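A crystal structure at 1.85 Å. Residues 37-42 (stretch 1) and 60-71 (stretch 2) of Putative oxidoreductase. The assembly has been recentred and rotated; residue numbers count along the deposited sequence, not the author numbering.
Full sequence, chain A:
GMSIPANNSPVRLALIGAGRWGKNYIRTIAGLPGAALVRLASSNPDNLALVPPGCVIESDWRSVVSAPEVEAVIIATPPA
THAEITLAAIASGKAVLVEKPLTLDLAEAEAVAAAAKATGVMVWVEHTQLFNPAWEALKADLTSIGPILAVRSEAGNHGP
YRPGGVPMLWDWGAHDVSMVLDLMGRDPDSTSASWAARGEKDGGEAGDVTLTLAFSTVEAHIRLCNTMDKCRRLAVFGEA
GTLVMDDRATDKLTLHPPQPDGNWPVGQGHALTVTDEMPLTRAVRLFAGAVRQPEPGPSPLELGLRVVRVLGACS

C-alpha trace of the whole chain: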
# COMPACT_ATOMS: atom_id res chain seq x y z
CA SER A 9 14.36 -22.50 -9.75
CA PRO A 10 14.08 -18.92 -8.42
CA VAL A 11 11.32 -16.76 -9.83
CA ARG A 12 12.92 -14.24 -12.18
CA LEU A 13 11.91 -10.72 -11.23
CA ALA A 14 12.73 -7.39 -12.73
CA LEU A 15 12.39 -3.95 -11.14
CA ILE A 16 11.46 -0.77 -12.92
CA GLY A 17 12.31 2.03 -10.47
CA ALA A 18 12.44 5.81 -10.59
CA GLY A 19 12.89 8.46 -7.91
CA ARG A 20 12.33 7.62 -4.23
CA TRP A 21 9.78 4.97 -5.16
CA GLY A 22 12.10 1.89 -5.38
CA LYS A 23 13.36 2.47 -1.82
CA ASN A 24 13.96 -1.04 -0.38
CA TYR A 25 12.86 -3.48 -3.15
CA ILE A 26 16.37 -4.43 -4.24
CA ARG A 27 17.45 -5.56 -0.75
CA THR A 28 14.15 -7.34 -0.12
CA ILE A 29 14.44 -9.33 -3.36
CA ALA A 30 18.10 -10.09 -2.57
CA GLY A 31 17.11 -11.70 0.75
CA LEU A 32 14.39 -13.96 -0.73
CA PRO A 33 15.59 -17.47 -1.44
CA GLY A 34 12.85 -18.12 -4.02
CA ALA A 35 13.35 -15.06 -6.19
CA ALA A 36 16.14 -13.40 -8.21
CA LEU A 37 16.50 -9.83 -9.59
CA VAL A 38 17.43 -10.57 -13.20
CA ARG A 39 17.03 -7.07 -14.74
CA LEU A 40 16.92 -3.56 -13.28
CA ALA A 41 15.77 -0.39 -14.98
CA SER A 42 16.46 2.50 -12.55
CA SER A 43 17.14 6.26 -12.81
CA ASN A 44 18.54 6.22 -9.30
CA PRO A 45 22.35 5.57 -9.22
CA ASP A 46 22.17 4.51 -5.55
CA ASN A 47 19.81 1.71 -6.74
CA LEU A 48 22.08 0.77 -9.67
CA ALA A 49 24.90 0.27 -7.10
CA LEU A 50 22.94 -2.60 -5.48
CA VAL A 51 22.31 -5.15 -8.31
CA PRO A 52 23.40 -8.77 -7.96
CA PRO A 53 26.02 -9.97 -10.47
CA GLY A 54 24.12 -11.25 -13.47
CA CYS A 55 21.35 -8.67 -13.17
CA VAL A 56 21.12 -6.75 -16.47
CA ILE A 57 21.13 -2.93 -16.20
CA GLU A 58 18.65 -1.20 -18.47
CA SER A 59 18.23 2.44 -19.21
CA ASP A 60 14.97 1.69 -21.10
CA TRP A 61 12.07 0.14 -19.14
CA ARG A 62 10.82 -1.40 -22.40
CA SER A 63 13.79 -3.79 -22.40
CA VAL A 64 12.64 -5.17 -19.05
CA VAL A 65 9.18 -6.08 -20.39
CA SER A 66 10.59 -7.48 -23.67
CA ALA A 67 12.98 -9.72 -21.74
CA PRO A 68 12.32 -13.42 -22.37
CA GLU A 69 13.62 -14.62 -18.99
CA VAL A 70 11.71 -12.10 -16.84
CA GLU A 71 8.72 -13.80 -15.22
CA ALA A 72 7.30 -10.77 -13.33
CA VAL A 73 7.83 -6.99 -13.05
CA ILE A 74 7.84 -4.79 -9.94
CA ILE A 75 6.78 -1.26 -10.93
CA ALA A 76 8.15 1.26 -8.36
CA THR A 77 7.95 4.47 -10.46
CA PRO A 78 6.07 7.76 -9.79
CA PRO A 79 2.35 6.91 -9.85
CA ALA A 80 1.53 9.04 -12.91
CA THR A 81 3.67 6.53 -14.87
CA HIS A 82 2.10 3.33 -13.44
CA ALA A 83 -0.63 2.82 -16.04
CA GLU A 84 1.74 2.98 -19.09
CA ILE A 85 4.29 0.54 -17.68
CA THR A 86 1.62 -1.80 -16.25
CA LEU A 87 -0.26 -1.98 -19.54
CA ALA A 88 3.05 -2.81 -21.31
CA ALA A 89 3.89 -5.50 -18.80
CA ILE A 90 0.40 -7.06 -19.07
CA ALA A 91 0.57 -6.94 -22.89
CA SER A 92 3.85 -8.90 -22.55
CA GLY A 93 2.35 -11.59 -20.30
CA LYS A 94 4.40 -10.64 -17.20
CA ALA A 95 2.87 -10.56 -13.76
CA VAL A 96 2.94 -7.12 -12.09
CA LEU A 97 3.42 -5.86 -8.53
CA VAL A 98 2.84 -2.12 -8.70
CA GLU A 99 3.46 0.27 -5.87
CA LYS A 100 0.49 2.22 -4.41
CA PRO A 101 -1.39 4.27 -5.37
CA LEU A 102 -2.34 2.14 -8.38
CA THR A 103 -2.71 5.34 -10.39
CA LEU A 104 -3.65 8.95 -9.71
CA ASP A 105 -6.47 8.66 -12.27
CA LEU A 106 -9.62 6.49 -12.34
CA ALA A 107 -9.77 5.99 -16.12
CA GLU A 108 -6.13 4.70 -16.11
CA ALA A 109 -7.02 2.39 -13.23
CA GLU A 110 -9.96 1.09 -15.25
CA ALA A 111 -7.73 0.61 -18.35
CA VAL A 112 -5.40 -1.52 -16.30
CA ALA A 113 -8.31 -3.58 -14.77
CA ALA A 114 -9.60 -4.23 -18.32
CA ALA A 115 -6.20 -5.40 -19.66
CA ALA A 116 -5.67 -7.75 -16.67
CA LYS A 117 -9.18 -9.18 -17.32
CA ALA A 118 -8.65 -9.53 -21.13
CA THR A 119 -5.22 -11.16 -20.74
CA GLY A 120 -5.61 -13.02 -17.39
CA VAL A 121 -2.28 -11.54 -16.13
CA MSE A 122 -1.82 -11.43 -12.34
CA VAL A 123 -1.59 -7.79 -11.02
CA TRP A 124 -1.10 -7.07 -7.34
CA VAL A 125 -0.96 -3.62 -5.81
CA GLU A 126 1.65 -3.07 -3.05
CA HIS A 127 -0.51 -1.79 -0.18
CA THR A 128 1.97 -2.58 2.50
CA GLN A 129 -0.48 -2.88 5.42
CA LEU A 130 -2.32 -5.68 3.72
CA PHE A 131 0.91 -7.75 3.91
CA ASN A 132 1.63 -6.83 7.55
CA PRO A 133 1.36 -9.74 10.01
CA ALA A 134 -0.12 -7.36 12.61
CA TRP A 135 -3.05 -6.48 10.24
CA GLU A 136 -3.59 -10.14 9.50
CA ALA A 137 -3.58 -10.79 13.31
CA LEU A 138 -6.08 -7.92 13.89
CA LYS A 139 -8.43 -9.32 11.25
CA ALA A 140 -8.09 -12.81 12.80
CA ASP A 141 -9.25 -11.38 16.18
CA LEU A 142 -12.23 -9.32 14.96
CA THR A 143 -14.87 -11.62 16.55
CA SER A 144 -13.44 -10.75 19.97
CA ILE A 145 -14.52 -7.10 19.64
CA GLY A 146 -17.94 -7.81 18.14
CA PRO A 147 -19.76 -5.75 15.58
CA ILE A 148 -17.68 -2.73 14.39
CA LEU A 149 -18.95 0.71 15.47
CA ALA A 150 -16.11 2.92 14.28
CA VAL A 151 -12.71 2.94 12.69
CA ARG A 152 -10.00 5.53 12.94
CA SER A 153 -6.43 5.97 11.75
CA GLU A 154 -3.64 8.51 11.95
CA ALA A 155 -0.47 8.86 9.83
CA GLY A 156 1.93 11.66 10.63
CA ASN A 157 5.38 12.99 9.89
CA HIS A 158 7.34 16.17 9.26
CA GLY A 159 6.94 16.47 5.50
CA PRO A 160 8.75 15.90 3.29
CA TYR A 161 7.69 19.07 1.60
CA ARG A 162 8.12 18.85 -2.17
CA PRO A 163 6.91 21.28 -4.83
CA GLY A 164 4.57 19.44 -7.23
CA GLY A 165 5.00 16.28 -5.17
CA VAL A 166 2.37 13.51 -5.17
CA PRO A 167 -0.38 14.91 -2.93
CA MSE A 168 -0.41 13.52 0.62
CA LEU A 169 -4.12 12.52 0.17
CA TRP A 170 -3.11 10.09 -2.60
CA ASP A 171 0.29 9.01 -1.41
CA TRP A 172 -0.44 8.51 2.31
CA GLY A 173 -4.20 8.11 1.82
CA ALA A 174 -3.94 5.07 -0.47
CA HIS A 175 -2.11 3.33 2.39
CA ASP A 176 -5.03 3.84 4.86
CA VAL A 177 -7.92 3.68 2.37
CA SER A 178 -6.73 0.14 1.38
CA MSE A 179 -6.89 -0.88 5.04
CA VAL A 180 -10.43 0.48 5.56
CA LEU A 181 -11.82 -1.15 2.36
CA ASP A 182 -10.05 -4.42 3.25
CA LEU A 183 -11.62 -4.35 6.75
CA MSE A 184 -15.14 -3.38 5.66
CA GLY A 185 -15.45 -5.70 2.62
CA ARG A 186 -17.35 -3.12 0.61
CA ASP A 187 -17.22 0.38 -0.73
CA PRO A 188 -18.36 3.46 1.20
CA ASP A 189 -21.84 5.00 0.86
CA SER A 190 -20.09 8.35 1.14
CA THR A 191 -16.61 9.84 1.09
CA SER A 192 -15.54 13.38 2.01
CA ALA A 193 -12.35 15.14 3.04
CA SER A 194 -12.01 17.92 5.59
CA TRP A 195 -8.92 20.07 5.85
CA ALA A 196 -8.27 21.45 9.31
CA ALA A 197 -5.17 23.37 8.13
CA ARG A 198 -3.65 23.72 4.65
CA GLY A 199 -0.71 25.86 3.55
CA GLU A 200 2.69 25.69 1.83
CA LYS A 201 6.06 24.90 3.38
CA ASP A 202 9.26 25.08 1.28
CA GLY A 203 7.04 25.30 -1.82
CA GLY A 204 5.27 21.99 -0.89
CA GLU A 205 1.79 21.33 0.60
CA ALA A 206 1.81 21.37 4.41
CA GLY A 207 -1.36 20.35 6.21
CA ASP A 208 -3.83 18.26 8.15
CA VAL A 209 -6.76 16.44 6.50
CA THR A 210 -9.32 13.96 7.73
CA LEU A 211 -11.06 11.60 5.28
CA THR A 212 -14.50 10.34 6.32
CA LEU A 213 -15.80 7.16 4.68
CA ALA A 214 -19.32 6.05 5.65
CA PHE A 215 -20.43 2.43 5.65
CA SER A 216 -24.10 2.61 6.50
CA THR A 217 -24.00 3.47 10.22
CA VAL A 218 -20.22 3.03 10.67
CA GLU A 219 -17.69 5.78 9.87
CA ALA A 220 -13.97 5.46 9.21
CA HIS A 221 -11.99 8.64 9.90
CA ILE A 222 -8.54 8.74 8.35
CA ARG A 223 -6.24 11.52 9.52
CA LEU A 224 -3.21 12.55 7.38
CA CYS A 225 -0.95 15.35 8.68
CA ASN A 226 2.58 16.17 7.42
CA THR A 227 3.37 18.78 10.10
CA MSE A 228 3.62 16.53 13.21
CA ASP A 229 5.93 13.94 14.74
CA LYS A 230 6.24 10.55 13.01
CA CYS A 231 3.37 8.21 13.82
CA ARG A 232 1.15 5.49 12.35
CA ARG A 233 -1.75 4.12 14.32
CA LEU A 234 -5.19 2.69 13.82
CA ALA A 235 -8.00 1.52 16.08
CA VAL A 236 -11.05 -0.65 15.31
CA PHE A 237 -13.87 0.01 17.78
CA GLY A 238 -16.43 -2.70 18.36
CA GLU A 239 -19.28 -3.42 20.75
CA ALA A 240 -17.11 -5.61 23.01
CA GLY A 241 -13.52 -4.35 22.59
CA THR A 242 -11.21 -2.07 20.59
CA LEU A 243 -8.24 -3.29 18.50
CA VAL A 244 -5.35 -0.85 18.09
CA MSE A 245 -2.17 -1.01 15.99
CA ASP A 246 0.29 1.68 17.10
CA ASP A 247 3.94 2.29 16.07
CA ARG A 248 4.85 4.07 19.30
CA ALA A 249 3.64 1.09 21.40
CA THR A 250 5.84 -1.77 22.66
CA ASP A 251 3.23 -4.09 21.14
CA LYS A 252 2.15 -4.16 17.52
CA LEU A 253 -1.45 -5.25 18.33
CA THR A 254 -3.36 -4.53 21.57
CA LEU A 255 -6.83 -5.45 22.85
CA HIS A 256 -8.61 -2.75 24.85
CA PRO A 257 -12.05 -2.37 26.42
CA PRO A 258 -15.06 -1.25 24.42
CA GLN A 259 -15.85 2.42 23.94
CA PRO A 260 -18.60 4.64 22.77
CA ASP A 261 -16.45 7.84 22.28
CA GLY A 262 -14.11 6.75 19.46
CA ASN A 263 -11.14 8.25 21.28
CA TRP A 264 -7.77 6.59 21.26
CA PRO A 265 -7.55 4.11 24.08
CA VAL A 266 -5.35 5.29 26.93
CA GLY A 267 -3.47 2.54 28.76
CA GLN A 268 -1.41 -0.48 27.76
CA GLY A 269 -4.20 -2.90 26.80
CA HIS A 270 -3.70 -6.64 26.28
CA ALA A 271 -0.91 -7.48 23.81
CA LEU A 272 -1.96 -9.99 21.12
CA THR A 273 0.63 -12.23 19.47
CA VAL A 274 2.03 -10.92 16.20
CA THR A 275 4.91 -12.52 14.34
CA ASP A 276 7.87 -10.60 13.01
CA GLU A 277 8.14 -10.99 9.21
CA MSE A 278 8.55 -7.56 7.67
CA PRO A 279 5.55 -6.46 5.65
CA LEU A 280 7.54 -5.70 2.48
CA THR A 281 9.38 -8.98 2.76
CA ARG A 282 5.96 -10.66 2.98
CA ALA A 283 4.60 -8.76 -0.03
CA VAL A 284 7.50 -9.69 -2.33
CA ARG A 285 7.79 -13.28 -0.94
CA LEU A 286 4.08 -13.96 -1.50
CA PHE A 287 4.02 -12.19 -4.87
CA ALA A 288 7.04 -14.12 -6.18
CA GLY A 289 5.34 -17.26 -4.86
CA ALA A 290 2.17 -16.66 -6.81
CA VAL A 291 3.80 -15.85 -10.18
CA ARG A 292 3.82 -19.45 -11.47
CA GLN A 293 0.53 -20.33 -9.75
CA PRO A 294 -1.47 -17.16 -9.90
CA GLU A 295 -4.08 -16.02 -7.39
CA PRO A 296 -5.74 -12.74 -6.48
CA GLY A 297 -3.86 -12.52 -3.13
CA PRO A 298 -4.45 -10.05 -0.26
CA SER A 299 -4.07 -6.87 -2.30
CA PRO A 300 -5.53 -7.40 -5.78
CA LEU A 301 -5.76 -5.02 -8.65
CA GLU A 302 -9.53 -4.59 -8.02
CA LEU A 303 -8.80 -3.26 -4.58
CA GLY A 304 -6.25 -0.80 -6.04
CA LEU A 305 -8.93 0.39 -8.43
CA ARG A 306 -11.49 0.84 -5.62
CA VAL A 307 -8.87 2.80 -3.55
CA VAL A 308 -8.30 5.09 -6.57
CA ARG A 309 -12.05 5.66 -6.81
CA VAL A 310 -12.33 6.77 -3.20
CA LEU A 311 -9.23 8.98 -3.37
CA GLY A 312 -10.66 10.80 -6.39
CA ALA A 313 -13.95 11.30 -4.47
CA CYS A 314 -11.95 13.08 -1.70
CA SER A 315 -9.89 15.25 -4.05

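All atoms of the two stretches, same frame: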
# COMPACT_ATOMS: atom_id res chain seq x y z
N LEU A 37 16.61 -11.05 -8.77
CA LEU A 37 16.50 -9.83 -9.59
C LEU A 37 17.37 -10.03 -10.83
O LEU A 37 18.58 -9.98 -10.76
CB LEU A 37 16.93 -8.57 -8.80
CG LEU A 37 16.75 -7.21 -9.47
CD1 LEU A 37 15.28 -6.92 -9.61
CD2 LEU A 37 17.48 -6.10 -8.69
N VAL A 38 16.73 -10.27 -11.96
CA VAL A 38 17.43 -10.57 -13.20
C VAL A 38 17.63 -9.37 -14.16
O VAL A 38 18.53 -9.40 -15.00
CB VAL A 38 16.77 -11.76 -13.94
CG1 VAL A 38 16.62 -12.94 -13.03
CG2 VAL A 38 15.41 -11.37 -14.56
N ARG A 39 16.77 -8.35 -14.08
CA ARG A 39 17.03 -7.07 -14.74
C ARG A 39 16.61 -5.95 -13.82
O ARG A 39 15.71 -6.12 -12.98
CB ARG A 39 16.29 -6.89 -16.10
CG ARG A 39 16.49 -8.00 -17.10
CD ARG A 39 16.40 -7.55 -18.56
NE ARG A 39 16.53 -8.70 -19.44
CZ ARG A 39 16.88 -8.68 -20.73
NH1 ARG A 39 17.09 -7.54 -21.36
NH2 ARG A 39 16.93 -9.82 -21.40
N LEU A 40 17.23 -4.79 -14.02
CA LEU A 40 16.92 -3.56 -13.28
C LEU A 40 16.98 -2.38 -14.21
O LEU A 40 18.01 -2.15 -14.85
CB LEU A 40 17.97 -3.35 -12.17
CG LEU A 40 17.89 -2.07 -11.35
CD1 LEU A 40 16.57 -2.02 -10.56
CD2 LEU A 40 19.15 -1.97 -10.45
N ALA A 41 15.85 -1.68 -14.33
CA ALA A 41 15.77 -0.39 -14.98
C ALA A 41 15.55 0.71 -13.94
O ALA A 41 14.46 0.87 -13.42
CB ALA A 41 14.67 -0.39 -16.01
N SER A 42 16.59 1.47 -13.60
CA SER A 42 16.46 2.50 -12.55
C SER A 42 17.20 3.79 -12.86
O SER A 42 18.35 3.75 -13.26
CB SER A 42 16.98 1.99 -11.22
OG SER A 42 16.81 2.99 -10.22
N ASP A 60 16.34 1.67 -20.55
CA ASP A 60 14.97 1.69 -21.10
C ASP A 60 14.08 0.64 -20.46
O ASP A 60 14.38 -0.55 -20.57
CB ASP A 60 15.04 1.46 -22.61
CG ASP A 60 13.77 1.87 -23.35
OD1 ASP A 60 12.65 1.79 -22.79
OD2 ASP A 60 13.93 2.26 -24.52
N TRP A 61 12.98 1.07 -19.80
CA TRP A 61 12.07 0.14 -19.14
C TRP A 61 11.51 -0.89 -20.11
O TRP A 61 11.22 -2.02 -19.71
CB TRP A 61 10.93 0.84 -18.35
CG TRP A 61 9.96 1.68 -19.17
CD1 TRP A 61 10.05 2.99 -19.38
CD2 TRP A 61 8.76 1.24 -19.86
NE1 TRP A 61 9.02 3.43 -20.18
CE2 TRP A 61 8.21 2.38 -20.47
CE3 TRP A 61 8.12 0.02 -20.00
CZ2 TRP A 61 7.05 2.32 -21.22
CZ3 TRP A 61 6.98 -0.04 -20.73
CH2 TRP A 61 6.43 1.11 -21.34
N ARG A 62 11.34 -0.50 -21.38
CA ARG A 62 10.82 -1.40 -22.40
C ARG A 62 11.63 -2.69 -22.55
O ARG A 62 11.08 -3.75 -22.89
CB ARG A 62 10.70 -0.70 -23.75
CG ARG A 62 9.63 0.35 -23.74
CD ARG A 62 9.60 1.14 -25.03
NE ARG A 62 8.65 2.24 -24.94
CZ ARG A 62 8.86 3.38 -24.27
NH1 ARG A 62 10.00 3.59 -23.61
NH2 ARG A 62 7.91 4.32 -24.25
N SER A 63 12.94 -2.60 -22.33
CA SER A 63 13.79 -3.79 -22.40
C SER A 63 13.53 -4.76 -21.26
O SER A 63 13.85 -5.97 -21.36
CB SER A 63 15.26 -3.40 -22.42
OG SER A 63 15.53 -2.53 -23.52
N VAL A 64 13.01 -4.27 -20.15
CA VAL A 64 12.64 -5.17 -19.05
C VAL A 64 11.43 -5.99 -19.43
O VAL A 64 11.43 -7.21 -19.24
CB VAL A 64 12.42 -4.42 -17.74
CG1 VAL A 64 11.78 -5.34 -16.70
CG2 VAL A 64 13.77 -3.88 -17.25
N VAL A 65 10.41 -5.36 -20.02
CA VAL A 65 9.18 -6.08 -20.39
C VAL A 65 9.31 -6.93 -21.67
O VAL A 65 8.52 -7.84 -21.90
CB VAL A 65 7.91 -5.15 -20.51
CG1 VAL A 65 7.80 -4.15 -19.30
CG2 VAL A 65 7.86 -4.41 -21.81
N SER A 66 10.32 -6.65 -22.49
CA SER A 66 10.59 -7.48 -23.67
C SER A 66 11.52 -8.64 -23.38
O SER A 66 11.85 -9.40 -24.29
CB SER A 66 11.20 -6.66 -24.80
OG SER A 66 10.32 -5.63 -25.19
N ALA A 67 11.95 -8.78 -22.13
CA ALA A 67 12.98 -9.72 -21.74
C ALA A 67 12.37 -11.10 -21.67
O ALA A 67 11.35 -11.27 -21.01
CB ALA A 67 13.55 -9.31 -20.37
N PRO A 68 12.98 -12.10 -22.36
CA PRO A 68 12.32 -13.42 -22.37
C PRO A 68 12.35 -14.17 -21.05
O PRO A 68 11.43 -14.93 -20.76
CB PRO A 68 13.11 -14.20 -23.44
CG PRO A 68 14.38 -13.52 -23.58
CD PRO A 68 14.20 -12.09 -23.17
N GLU A 69 13.39 -13.95 -20.27
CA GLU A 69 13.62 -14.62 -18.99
C GLU A 69 12.91 -13.97 -17.79
O GLU A 69 12.85 -14.55 -16.73
CB GLU A 69 15.13 -14.75 -18.74
CG GLU A 69 15.89 -13.57 -18.04
CD GLU A 69 16.04 -12.28 -18.85
OE1 GLU A 69 15.75 -12.27 -20.08
OE2 GLU A 69 16.45 -11.25 -18.25
N VAL A 70 12.38 -12.77 -17.95
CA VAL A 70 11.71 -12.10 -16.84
C VAL A 70 10.35 -12.73 -16.68
O VAL A 70 9.58 -12.77 -17.63
CB VAL A 70 11.58 -10.57 -17.08
CG1 VAL A 70 10.65 -9.95 -16.07
CG2 VAL A 70 12.96 -9.90 -17.03
N GLU A 71 10.04 -13.20 -15.48
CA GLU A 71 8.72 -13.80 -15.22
C GLU A 71 7.68 -12.77 -14.72
O GLU A 71 6.48 -12.96 -14.94
CB GLU A 71 8.86 -14.92 -14.22
CG GLU A 71 9.62 -16.10 -14.80
CD GLU A 71 9.70 -17.27 -13.86
OE1 GLU A 71 8.80 -18.12 -13.90
OE2 GLU A 71 10.70 -17.34 -13.13
O HOH W 1 18.55 -11.47 -16.98

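A strand can hold a neighbouring segment by combining small apolar contacts with one well-oriented ion pair, and residues 37-42 and 60-71 of this putative oxidoreductase illustrate the principle. The first stretch is strand throughout, although Val38, with psi near -25°, departs from the fully extended form. The second turns into a short helix that includes residues 62-65 and then continues as loop. Asp60 prepares that turn: Arg62 N donates to Asp60 OD1 at 3.0 Å, a capping bond, while Ser63 N reaches Asp60 O at 3.1 Å and Val64 N reaches Trp61 O at 2.9 Å. The backbones approach most closely where the CA atoms of Ala41 and Trp61 lie 5.6 Å apart; the CA atoms of Val38 and Val70, farther along, are separated by 7.0 Å.

No backbone hydrogen bond joins the stretches, so side chains carry the contact. Ala41 points toward the second stretch, and its small CB packs 3.8 Å from Val64 CG2 and 4.1 Å from Trp61 CA. Val38 makes a similar apolar contact, its CG2 lying 3.8 Å from Val70 CG2. Leu40, between Arg39 and Ala41, points away, but the usual alternation is broken one step earlier, since Val38 and Arg39 both point toward the second stretch.

Arg39 contributes the largest covered area. Its guanidinium meets the Glu69 carboxylate in a two-pronged salt bridge: NE donates to Glu69 OE2 at 2.8 Å and NH2 to Glu69 OE1 at 3.0 Å, with N-H...acceptor angles of 166° and 165°. These nearly straight bonds suit an acceptor at the guanidinium edge, near its plane, and leave the faces free for other contacts. Ala67 CB covers one face, 3.2 Å from Arg39 NE, while Arg39 CG packs 4.0 Å from Val70 CG2. A water extends the polar link by donating to Val38 O at 2.9 Å and to Glu69 OE2 at 2.5 Å, so the same carboxylate oxygen serves both the arginine and a bridge to the strand backbone.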